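Local coordinates for Bak protein (Grouper iridovirus, PDB 5VMN) that inhibits apoptosis of the infected host cell as a viral Bcl-2 protein that exclusively sequesters the pro-apoptotic protein Bim, at residues Ile9-Leu14 / Ile73-Ser78; Gly69-Leu74 / Gly115-Cys120; Glu26-Met31 / Ile77-Phe82. All coordinates share one frame; numbering follows the deposited sequence.

In the fold
From the N terminus, the chain first supplies 9-14, whose helix 11-16 meets the middle of helix 68-84 in contact 1, closing a loop of 58 residues. The next helix, 22-37, brings 26-31 to a later part of helix 68-84 in contact 3, across 45 residues; contacts 1 and 3 end on the same part of that helix, their centres about 5 Å apart. Helix 68-84 gives its early turns to contact 2, which spans 40 residues up to 115-120. Contacts 2 and 3 cross in sequence, because 69-74 falls between 26-31 and 77-82 while 115-120 lies beyond 77-82. All three thus tie the N-terminal helices and the C-terminal helix 116-122 to one central helix of the Bcl-2 fold.

Contact 1 of 3, residues Ile9-Leu14 / Ile73-Ser78. With NO3 (nitrate ion), chain F; NO3 (nitrate ion), chain G.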
loop_
_atom_site.group_PDB
_atom_site.type_symbol
_atom_site.label_atom_id
_atom_site.label_comp_id
_atom_site.label_asym_id
_atom_site.label_seq_id
_atom_site.Cartn_x
_atom_site.Cartn_y
_atom_site.Cartn_z
ATOM N N ILE A 9 0.076 9.399 -2.570
ATOM C CA ILE A 9 -0.799 8.458 -3.248
ATOM C C ILE A 9 -2.171 8.558 -2.609
ATOM O O ILE A 9 -2.303 8.567 -1.382
ATOM C CB ILE A 9 -0.278 7.008 -3.176
ATOM C CG1 ILE A 9 1.078 6.888 -3.846
ATOM C CG2 ILE A 9 -1.258 6.045 -3.844
ATOM C CD1 ILE A 9 1.076 7.232 -5.327
ATOM N N ASN A 10 -3.190 8.578 -3.448
ATOM C CA ASN A 10 -4.572 8.547 -2.984
ATOM C C ASN A 10 -4.937 7.096 -2.726
ATOM O O ASN A 10 -5.366 6.396 -3.645
ATOM C CB ASN A 10 -5.487 9.143 -4.043
ATOM C CG ASN A 10 -6.913 9.298 -3.567
ATOM O OD1 ASN A 10 -7.324 8.690 -2.593
ATOM N ND2 ASN A 10 -7.682 10.129 -4.273
ATOM N N PHE A 11 -4.778 6.642 -1.473
ATOM C CA PHE A 11 -4.953 5.213 -1.177
ATOM C C PHE A 11 -6.410 4.787 -1.287
ATOM O O PHE A 11 -6.694 3.653 -1.672
ATOM C CB PHE A 11 -4.390 4.860 0.210
ATOM C CG PHE A 11 -2.880 5.042 0.313
ATOM C CD1 PHE A 11 -2.016 4.186 -0.346
ATOM C CD2 PHE A 11 -2.337 6.091 1.030
ATOM C CE1 PHE A 11 -0.637 4.370 -0.276
ATOM C CE2 PHE A 11 -0.969 6.273 1.101
ATOM C CZ PHE A 11 -0.119 5.404 0.446
ATOM N N SER A 12 -7.349 5.674 -0.988
ATOM C CA SER A 12 -8.750 5.338 -1.204
ATOM C C SER A 12 -9.043 5.094 -2.682
ATOM O O SER A 12 -9.711 4.115 -3.035
ATOM C CB SER A 12 -9.639 6.453 -0.655
ATOM O OG SER A 12 -10.993 6.119 -0.825
ATOM N N ALA A 13 -8.543 5.962 -3.569
ATOM C CA ALA A 13 -8.741 5.727 -4.994
ATOM C C ALA A 13 -8.036 4.457 -5.435
ATOM O O ALA A 13 -8.570 3.688 -6.236
ATOM C CB ALA A 13 -8.233 6.917 -5.819
ATOM N N LEU A 14 -6.836 4.220 -4.914
ATOM C CA LEU A 14 -6.091 3.023 -5.269
ATOM C C LEU A 14 -6.897 1.776 -4.968
ATOM O O LEU A 14 -6.993 0.871 -5.801
ATOM C CB LEU A 14 -4.774 2.988 -4.507
ATOM C CG LEU A 14 -3.850 1.771 -4.746
ATOM C CD1 LEU A 14 -3.192 1.819 -6.064
ATOM C CD2 LEU A 14 -2.784 1.710 -3.673
ATOM N N ILE A 73 3.793 -5.583 -1.970
ATOM C CA ILE A 73 3.159 -6.692 -1.242
ATOM C C ILE A 73 2.218 -6.135 -0.187
ATOM O O ILE A 73 1.074 -6.576 -0.062
ATOM C CB ILE A 73 4.215 -7.618 -0.641
ATOM C CG1 ILE A 73 4.913 -8.426 -1.745
ATOM C CG2 ILE A 73 3.597 -8.548 0.403
ATOM C CD1 ILE A 73 6.144 -9.151 -1.257
ATOM N N LEU A 74 2.648 -5.103 0.554
ATOM C CA LEU A 74 1.761 -4.516 1.559
ATOM C C LEU A 74 0.502 -3.954 0.914
ATOM O O LEU A 74 -0.621 -4.141 1.419
ATOM C CB LEU A 74 2.511 -3.425 2.331
ATOM C CG LEU A 74 1.629 -2.628 3.288
ATOM C CD1 LEU A 74 1.120 -3.526 4.406
ATOM C CD2 LEU A 74 2.391 -1.414 3.838
ATOM N N LEU A 75 0.656 -3.244 -0.202
ATOM C CA LEU A 75 -0.519 -2.725 -0.871
ATOM C C LEU A 75 -1.425 -3.860 -1.341
ATOM O O LEU A 75 -2.652 -3.753 -1.255
ATOM C CB LEU A 75 -0.094 -1.832 -2.045
ATOM C CG LEU A 75 0.684 -0.575 -1.680
ATOM C CD1 LEU A 75 1.064 0.159 -2.963
ATOM C CD2 LEU A 75 -0.133 0.323 -0.813
ATOM N N GLY A 76 -0.847 -4.924 -1.891
ATOM C CA GLY A 76 -1.664 -5.999 -2.414
ATOM C C GLY A 76 -2.449 -6.695 -1.323
ATOM O O GLY A 76 -3.582 -7.119 -1.539
ATOM N N ILE A 77 -1.830 -6.868 -0.158
ATOM C CA ILE A 77 -2.545 -7.410 1.007
ATOM C C ILE A 77 -3.662 -6.459 1.419
ATOM O O ILE A 77 -4.798 -6.873 1.688
ATOM C CB ILE A 77 -1.562 -7.657 2.162
ATOM C CG1 ILE A 77 -0.615 -8.796 1.823
ATOM C CG2 ILE A 77 -2.314 -8.030 3.466
ATOM C CD1 ILE A 77 0.574 -8.819 2.698
ATOM N N SER A 78 -3.356 -5.168 1.487
ATOM C CA SER A 78 -4.389 -4.205 1.831
ATOM C C SER A 78 -5.560 -4.277 0.856
ATOM O O SER A 78 -6.723 -4.145 1.259
ATOM C CB SER A 78 -3.810 -2.786 1.859
ATOM O OG SER A 78 -2.738 -2.723 2.786
HETATM N N NO3 F . -6.110 8.688 0.712
HETATM O O1 NO3 F . -6.622 9.812 0.444
HETATM O O2 NO3 F . -6.844 7.666 0.799
HETATM O O3 NO3 F . -4.863 8.588 0.897
HETATM N N NO3 G . 2.386 8.288 0.624
HETATM O O1 NO3 G . 1.716 8.700 1.615
HETATM O O2 NO3 G . 1.860 8.311 -0.523
HETATM O O3 NO3 G . 3.570 7.854 0.772
#
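Leu75 CD2 is the one atom of 73-78 on which both partners from 9-14 converge. Phe11 CE1 comes within 4.1 Å of Leu75 CD2, the methyl lying oblique to the ring, and Leu14 touches it methyl to methyl, CD2 to CD2. Both side chains run roughly perpendicular to that of Leu75. Leu14 extends with CG anti to its backbone N (chi1 179°), which carries its branched end across to helix 68-84. On the Phe11 ring, Ile9 CB packs over one face toward the rim, 3.9 Å above the plane. Asn10 caps the start of helix 11-16: Asn10 OD1 accepts from Ala13 N at 3.1 Å in a nearly straight bond (169°), with the donor above the carbonyl plane. Two nitrates, probably from the crystallisation liquor, bind nearby. One takes Ser12 N to its O2 at 2.7 Å and Phe11 N to its O3 at 3.1 Å; backbone N-H groups at a helix start would probably suit an anion. The other accepts from Ile9 N through its O2 at 2.9 Å and also from Trp117 NE1, bridging 9-14 and helix 116-122. Farther out, Leu98 and Glu99 touch Phe11, and the Phe102 ring lies nearly parallel to it. His28 meets Leu14, Met31 meets Leu75, and Trp117 adjoins Leu75 and Ile9, so this junction of helices 11-16 and 68-84 is enclosed by helices 22-37, 88-103 and 116-122.

Contact 2 of 3, residues Gly69-Leu74 / Gly115-Cys120. With NO3 (nitrate ion), chain G; EDO (1,2-ethanediol), chain K.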
loop_
_atom_site.group_PDB
_atom_site.type_symbol
_atom_site.label_atom_id
_atom_site.label_comp_id
_atom_site.label_asym_id
_atom_site.label_seq_id
_atom_site.Cartn_x
_atom_site.Cartn_y
_atom_site.Cartn_z
ATOM N N GLY A 69 9.321 -3.813 -3.781
ATOM C CA GLY A 69 8.549 -5.040 -3.809
ATOM C C GLY A 69 7.800 -5.281 -2.506
ATOM O O GLY A 69 6.624 -5.666 -2.506
ATOM N N ARG A 70 8.460 -5.046 -1.383
ATOM C CA ARG A 70 7.776 -5.176 -0.098
ATOM C C ARG A 70 6.627 -4.184 0.021
ATOM O O ARG A 70 5.564 -4.518 0.563
ATOM C CB ARG A 70 8.768 -4.973 1.037
ATOM C CG ARG A 70 9.789 -6.060 1.141
ATOM C CD ARG A 70 10.574 -5.909 2.402
ATOM N NE ARG A 70 11.704 -6.816 2.471
ATOM C CZ ARG A 70 12.484 -6.938 3.539
ATOM N NH1 ARG A 70 12.230 -6.232 4.628
ATOM N NH2 ARG A 70 13.526 -7.748 3.511
ATOM N N ILE A 71 6.809 -2.962 -0.486
ATOM C CA ILE A 71 5.723 -1.993 -0.451
ATOM C C ILE A 71 4.547 -2.495 -1.286
ATOM O O ILE A 71 3.384 -2.383 -0.876
ATOM C CB ILE A 71 6.232 -0.616 -0.922
ATOM C CG1 ILE A 71 7.076 -0.016 0.201
ATOM C CG2 ILE A 71 5.082 0.282 -1.313
ATOM C CD1 ILE A 71 7.790 1.281 -0.149
ATOM N N LEU A 72 4.830 -3.069 -2.462
ATOM C CA LEU A 72 3.748 -3.530 -3.313
ATOM C C LEU A 72 3.058 -4.754 -2.708
ATOM O O LEU A 72 1.848 -4.922 -2.891
ATOM C CB LEU A 72 4.275 -3.819 -4.721
ATOM C CG LEU A 72 4.687 -2.567 -5.503
ATOM C CD1 LEU A 72 5.488 -2.973 -6.752
ATOM C CD2 LEU A 72 3.481 -1.764 -5.909
ATOM N N ILE A 73 3.793 -5.583 -1.970
ATOM C CA ILE A 73 3.159 -6.692 -1.242
ATOM C C ILE A 73 2.218 -6.135 -0.187
ATOM O O ILE A 73 1.074 -6.576 -0.062
ATOM C CB ILE A 73 4.215 -7.618 -0.641
ATOM C CG1 ILE A 73 4.913 -8.426 -1.745
ATOM C CG2 ILE A 73 3.597 -8.548 0.403
ATOM C CD1 ILE A 73 6.144 -9.151 -1.257
ATOM N N LEU A 74 2.648 -5.103 0.554
ATOM C CA LEU A 74 1.761 -4.516 1.559
ATOM C C LEU A 74 0.502 -3.954 0.914
ATOM O O LEU A 74 -0.621 -4.141 1.419
ATOM C CB LEU A 74 2.511 -3.425 2.331
ATOM C CG LEU A 74 1.629 -2.628 3.288
ATOM C CD1 LEU A 74 1.120 -3.526 4.406
ATOM C CD2 LEU A 74 2.391 -1.414 3.838
ATOM N N GLY A 115 13.668 7.392 -4.714
ATOM C CA GLY A 115 13.156 7.813 -6.003
ATOM C C GLY A 115 11.686 8.158 -6.049
ATOM O O GLY A 115 11.186 8.522 -7.120
ATOM N N GLY A 116 10.980 8.071 -4.926
ATOM C CA GLY A 116 9.577 8.412 -4.887
ATOM C C GLY A 116 8.707 7.358 -5.552
ATOM O O GLY A 116 9.175 6.392 -6.151
ATOM N N TRP A 117 7.399 7.564 -5.443
ATOM C CA TRP A 117 6.465 6.642 -6.083
ATOM C C TRP A 117 6.636 6.615 -7.595
ATOM O O TRP A 117 6.327 5.597 -8.227
ATOM C CB TRP A 117 5.032 7.028 -5.741
ATOM C CG TRP A 117 4.674 6.763 -4.312
ATOM C CD1 TRP A 117 4.654 7.660 -3.276
ATOM C CD2 TRP A 117 4.298 5.503 -3.755
ATOM N NE1 TRP A 117 4.288 7.032 -2.120
ATOM C CE2 TRP A 117 4.049 5.711 -2.388
ATOM C CE3 TRP A 117 4.119 4.229 -4.286
ATOM C CZ2 TRP A 117 3.640 4.686 -1.542
ATOM C CZ3 TRP A 117 3.720 3.198 -3.420
ATOM C CH2 TRP A 117 3.484 3.448 -2.071
ATOM N N VAL A 118 7.105 7.712 -8.206
ATOM C CA VAL A 118 7.313 7.690 -9.651
ATOM C C VAL A 118 8.350 6.638 -9.997
ATOM O O VAL A 118 8.264 5.996 -11.049
ATOM C CB VAL A 118 7.724 9.068 -10.211
ATOM C CG1 VAL A 118 8.182 8.977 -11.696
ATOM C CG2 VAL A 118 6.577 10.030 -10.099
ATOM N N THR A 119 9.336 6.437 -9.128
ATOM C CA THR A 119 10.342 5.427 -9.422
ATOM C C THR A 119 9.743 4.040 -9.248
ATOM O O THR A 119 10.022 3.140 -10.045
ATOM C CB THR A 119 11.577 5.635 -8.543
ATOM O OG1 THR A 119 12.258 6.803 -8.983
ATOM C CG2 THR A 119 12.545 4.460 -8.629
ATOM N N CYS A 120 8.892 3.864 -8.232
ATOM C CA CYS A 120 8.132 2.626 -8.091
ATOM C C CYS A 120 7.308 2.348 -9.337
ATOM O O CYS A 120 7.304 1.230 -9.866
ATOM C CB CYS A 120 7.220 2.710 -6.882
ATOM S SG CYS A 120 6.375 1.103 -6.544
HETATM N N NO3 G . 2.386 8.288 0.624
HETATM O O1 NO3 G . 1.716 8.700 1.615
HETATM O O2 NO3 G . 1.860 8.311 -0.523
HETATM O O3 NO3 G . 3.570 7.854 0.772
HETATM C C1 EDO K . 13.327 -3.057 -5.453
HETATM O O1 EDO K . 12.200 -3.806 -4.912
HETATM C C2 EDO K . 13.303 -1.544 -5.193
HETATM O O2 EDO K . 13.659 -1.093 -3.853
#
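Ile71 and Trp117 make the tighter of two apolar touches here, with Ile71 CG2 3.6 Å from Trp117 CH2 and nearly as near to CZ3. It is the short branch of Ile71 that does the touching: CG1 stands beside the backbone N (chi1 -75°), whereas CG2 meets the benzo end of the indole, oblique to its plane. At the ring's pyrrole edge, Trp117 NE1 donates in the indole plane at 3.1 Å (160°) to O3 of a nitrate, probably from the crystallisation liquor, that is also bound by Ile9 N. The second touch is looser: Cys120 SG meets the fork of Leu72, 4.1 Å from Leu72 CD2, with CG and CD1 only slightly farther away. In Cys120, SG is anti to the backbone N (chi1 -174°), which brings it against Leu72. Thr119 OG1 donates to Gly115 O at 2.8 Å. Asn67, Trp68, Gly69 and Arg70 form the NWGR signature of BH1, and Gly115-Gly116-Trp117 is consistent with BH2, so the contact joins the BH1 helix to the probable BH2 region of the Bcl-2 fold. Gln30 and Val34 touch Leu72, and Ile27 touches Trp117; helix 22-37 and Phe102 of helix 88-103, edge-to-face with Trp117, pack on this junction of 68-84 and 116-122.

Contact 3 of 3, residues Glu26-Met31 / Ile77-Phe82; sequences EIHSQM and ISQLYF. With EDO (1,2-ethanediol), chain N.
Gln79 lies across the end of Met31, and its side chain, followed outward, meets Met31 nearly all the way. Gln79 CB lies 3.9 Å from both SD and CE of Met31. Gln79 CG comes next, 3.8 Å from Met31 CE, after which the chain bends at chi2 (70°) and brings the amide over the same methyl. CD stays close to it, and Gln79 OE1 approaches Met31 CE at 3.4 Å. Gln79 OE1 also lies 3.9 Å from His28 NE2, too far for a direct bond, and a water spans the gap, 2.7 Å from Gln79 OE1 and equally far from His28 NE2. It appears to donate to Gln79 OE1 and lies in the plane of the imidazole at its edge. Ring and amide planes stand 77° apart. Gln79 NE2 donates to Leu15 O, which should hold the amide's rotation, with OE1 facing His28 and Met31. His28 ND1 pairs at 2.8 Å with O2 of 1,2-ethanediol, probably a crystallisation additive, also at the ring edge. Helices 22-37 and 68-84 are therefore joined here by methionine packing and a water bridge. The short approach of a thioether methyl to an amide oxygen is consistent with a weak, polarised C-H contact, and in this crystal both ring nitrogens of His28 have polar partners.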
loop_
_atom_site.group_PDB
_atom_site.type_symbol
_atom_site.label_atom_id
_atom_site.label_comp_id
_atom_site.label_asym_id
_atom_site.label_seq_id
_atom_site.Cartn_x
_atom_site.Cartn_y
_atom_site.Cartn_z
ATOM N N GLU A 26 -0.866 3.549 -12.255
ATOM C CA GLU A 26 0.297 2.703 -12.527
ATOM C C GLU A 26 0.717 1.920 -11.283
ATOM O O GLU A 26 1.107 0.749 -11.379
ATOM C CB GLU A 26 1.469 3.544 -13.060
ATOM C CG GLU A 26 2.624 2.703 -13.589
ATOM C CD GLU A 26 2.220 1.801 -14.748
ATOM O OE1 GLU A 26 2.908 0.795 -15.001
ATOM O OE2 GLU A 26 1.210 2.107 -15.408
ATOM N N ILE A 27 0.638 2.528 -10.108
ATOM C CA ILE A 27 0.935 1.770 -8.896
ATOM C C ILE A 27 -0.051 0.621 -8.748
ATOM O O ILE A 27 0.317 -0.481 -8.331
ATOM C CB ILE A 27 0.926 2.683 -7.665
ATOM C CG1 ILE A 27 2.025 3.741 -7.775
ATOM C CG2 ILE A 27 1.076 1.864 -6.367
ATOM C CD1 ILE A 27 3.447 3.217 -7.907
ATOM N N HIS A 28 -1.312 0.858 -9.085
ATOM C CA HIS A 28 -2.321 -0.207 -9.041
ATOM C C HIS A 28 -1.931 -1.369 -9.948
ATOM O O HIS A 28 -1.982 -2.541 -9.553
ATOM C CB HIS A 28 -3.665 0.396 -9.436
ATOM C CG HIS A 28 -4.839 -0.511 -9.276
ATOM N ND1 HIS A 28 -5.297 -1.323 -10.290
ATOM C CD2 HIS A 28 -5.686 -0.692 -8.232
ATOM C CE1 HIS A 28 -6.369 -1.978 -9.874
ATOM N NE2 HIS A 28 -6.627 -1.611 -8.633
ATOM N N SER A 29 -1.521 -1.057 -11.169
ATOM C CA SER A 29 -1.061 -2.080 -12.091
ATOM C C SER A 29 0.113 -2.871 -11.515
ATOM O O SER A 29 0.129 -4.108 -11.592
ATOM C CB SER A 29 -0.689 -1.418 -13.434
ATOM O OG SER A 29 -0.110 -2.363 -14.321
ATOM N N GLN A 30 1.107 -2.179 -10.946
ATOM C CA GLN A 30 2.255 -2.855 -10.350
ATOM C C GLN A 30 1.824 -3.739 -9.191
ATOM O O GLN A 30 2.360 -4.832 -9.012
ATOM C CB GLN A 30 3.294 -1.847 -9.842
ATOM C CG GLN A 30 3.863 -0.857 -10.887
ATOM C CD GLN A 30 4.925 -1.454 -11.728
ATOM O OE1 GLN A 30 4.649 -2.285 -12.598
ATOM N NE2 GLN A 30 6.173 -1.026 -11.490
ATOM N N MET A 31 0.889 -3.246 -8.373
ATOM C CA MET A 31 0.359 -4.018 -7.249
ATOM C C MET A 31 -0.250 -5.326 -7.726
ATOM O O MET A 31 -0.045 -6.381 -7.109
ATOM C CB MET A 31 -0.692 -3.171 -6.518
ATOM C CG MET A 31 -1.376 -3.848 -5.324
ATOM S SD MET A 31 -2.690 -2.826 -4.673
ATOM C CE MET A 31 -3.947 -3.035 -5.948
ATOM N N ILE A 77 -1.830 -6.868 -0.158
ATOM C CA ILE A 77 -2.545 -7.410 1.007
ATOM C C ILE A 77 -3.662 -6.459 1.419
ATOM O O ILE A 77 -4.798 -6.873 1.688
ATOM C CB ILE A 77 -1.562 -7.657 2.162
ATOM C CG1 ILE A 77 -0.615 -8.796 1.823
ATOM C CG2 ILE A 77 -2.314 -8.030 3.466
ATOM C CD1 ILE A 77 0.574 -8.819 2.698
ATOM N N SER A 78 -3.356 -5.168 1.487
ATOM C CA SER A 78 -4.389 -4.205 1.831
ATOM C C SER A 78 -5.560 -4.277 0.856
ATOM O O SER A 78 -6.723 -4.145 1.259
ATOM C CB SER A 78 -3.810 -2.786 1.859
ATOM O OG SER A 78 -2.738 -2.723 2.786
ATOM N N GLN A 79 -5.267 -4.415 -0.445
ATOM C CA GLN A 79 -6.325 -4.528 -1.446
ATOM C C GLN A 79 -7.206 -5.751 -1.231
ATOM O O GLN A 79 -8.441 -5.672 -1.354
ATOM C CB GLN A 79 -5.701 -4.576 -2.843
ATOM C CG GLN A 79 -6.718 -4.701 -3.970
ATOM C CD GLN A 79 -7.532 -3.465 -4.158
ATOM O OE1 GLN A 79 -7.104 -2.535 -4.832
ATOM N NE2 GLN A 79 -8.723 -3.439 -3.571
ATOM N N LEU A 80 -6.602 -6.884 -0.880
ATOM C CA LEU A 80 -7.389 -8.085 -0.631
ATOM C C LEU A 80 -8.305 -7.892 0.573
ATOM O O LEU A 80 -9.488 -8.266 0.528
ATOM C CB LEU A 80 -6.454 -9.278 -0.452
ATOM C CG LEU A 80 -5.735 -9.694 -1.748
ATOM C CD1 LEU A 80 -4.628 -10.669 -1.439
ATOM C CD2 LEU A 80 -6.719 -10.364 -2.711
ATOM N N TYR A 81 -7.797 -7.268 1.640
ATOM C CA TYR A 81 -8.675 -6.937 2.764
ATOM C C TYR A 81 -9.790 -5.994 2.340
ATOM O O TYR A 81 -10.940 -6.162 2.752
ATOM C CB TYR A 81 -7.881 -6.281 3.897
ATOM C CG TYR A 81 -7.220 -7.236 4.861
ATOM C CD1 TYR A 81 -7.974 -8.061 5.675
ATOM C CD2 TYR A 81 -5.848 -7.225 5.041
ATOM C CE1 TYR A 81 -7.358 -8.896 6.593
ATOM C CE2 TYR A 81 -5.226 -8.070 5.952
ATOM C CZ TYR A 81 -5.996 -8.880 6.732
ATOM O OH TYR A 81 -5.395 -9.689 7.655
ATOM N N PHE A 82 -9.451 -4.957 1.565
ATOM C CA PHE A 82 -10.432 -3.955 1.170
ATOM C C PHE A 82 -11.524 -4.576 0.314
ATOM O O PHE A 82 -12.722 -4.349 0.545
ATOM C CB PHE A 82 -9.693 -2.832 0.432
ATOM C CG PHE A 82 -10.507 -1.603 0.179
ATOM C CD1 PHE A 82 -11.319 -1.519 -0.935
ATOM C CD2 PHE A 82 -10.385 -0.497 1.004
ATOM C CE1 PHE A 82 -12.027 -0.364 -1.214
ATOM C CE2 PHE A 82 -11.085 0.670 0.723
ATOM C CZ PHE A 82 -11.913 0.727 -0.380
HETATM C C1 EDO N . -5.111 -0.097 -13.287
HETATM O O1 EDO N . -3.906 0.101 -14.025
HETATM C C2 EDO N . -5.303 -1.593 -13.253
HETATM O O2 EDO N . -4.097 -2.104 -12.690
HETATM O O HOH W 1 -8.662 -1.844 -6.872
#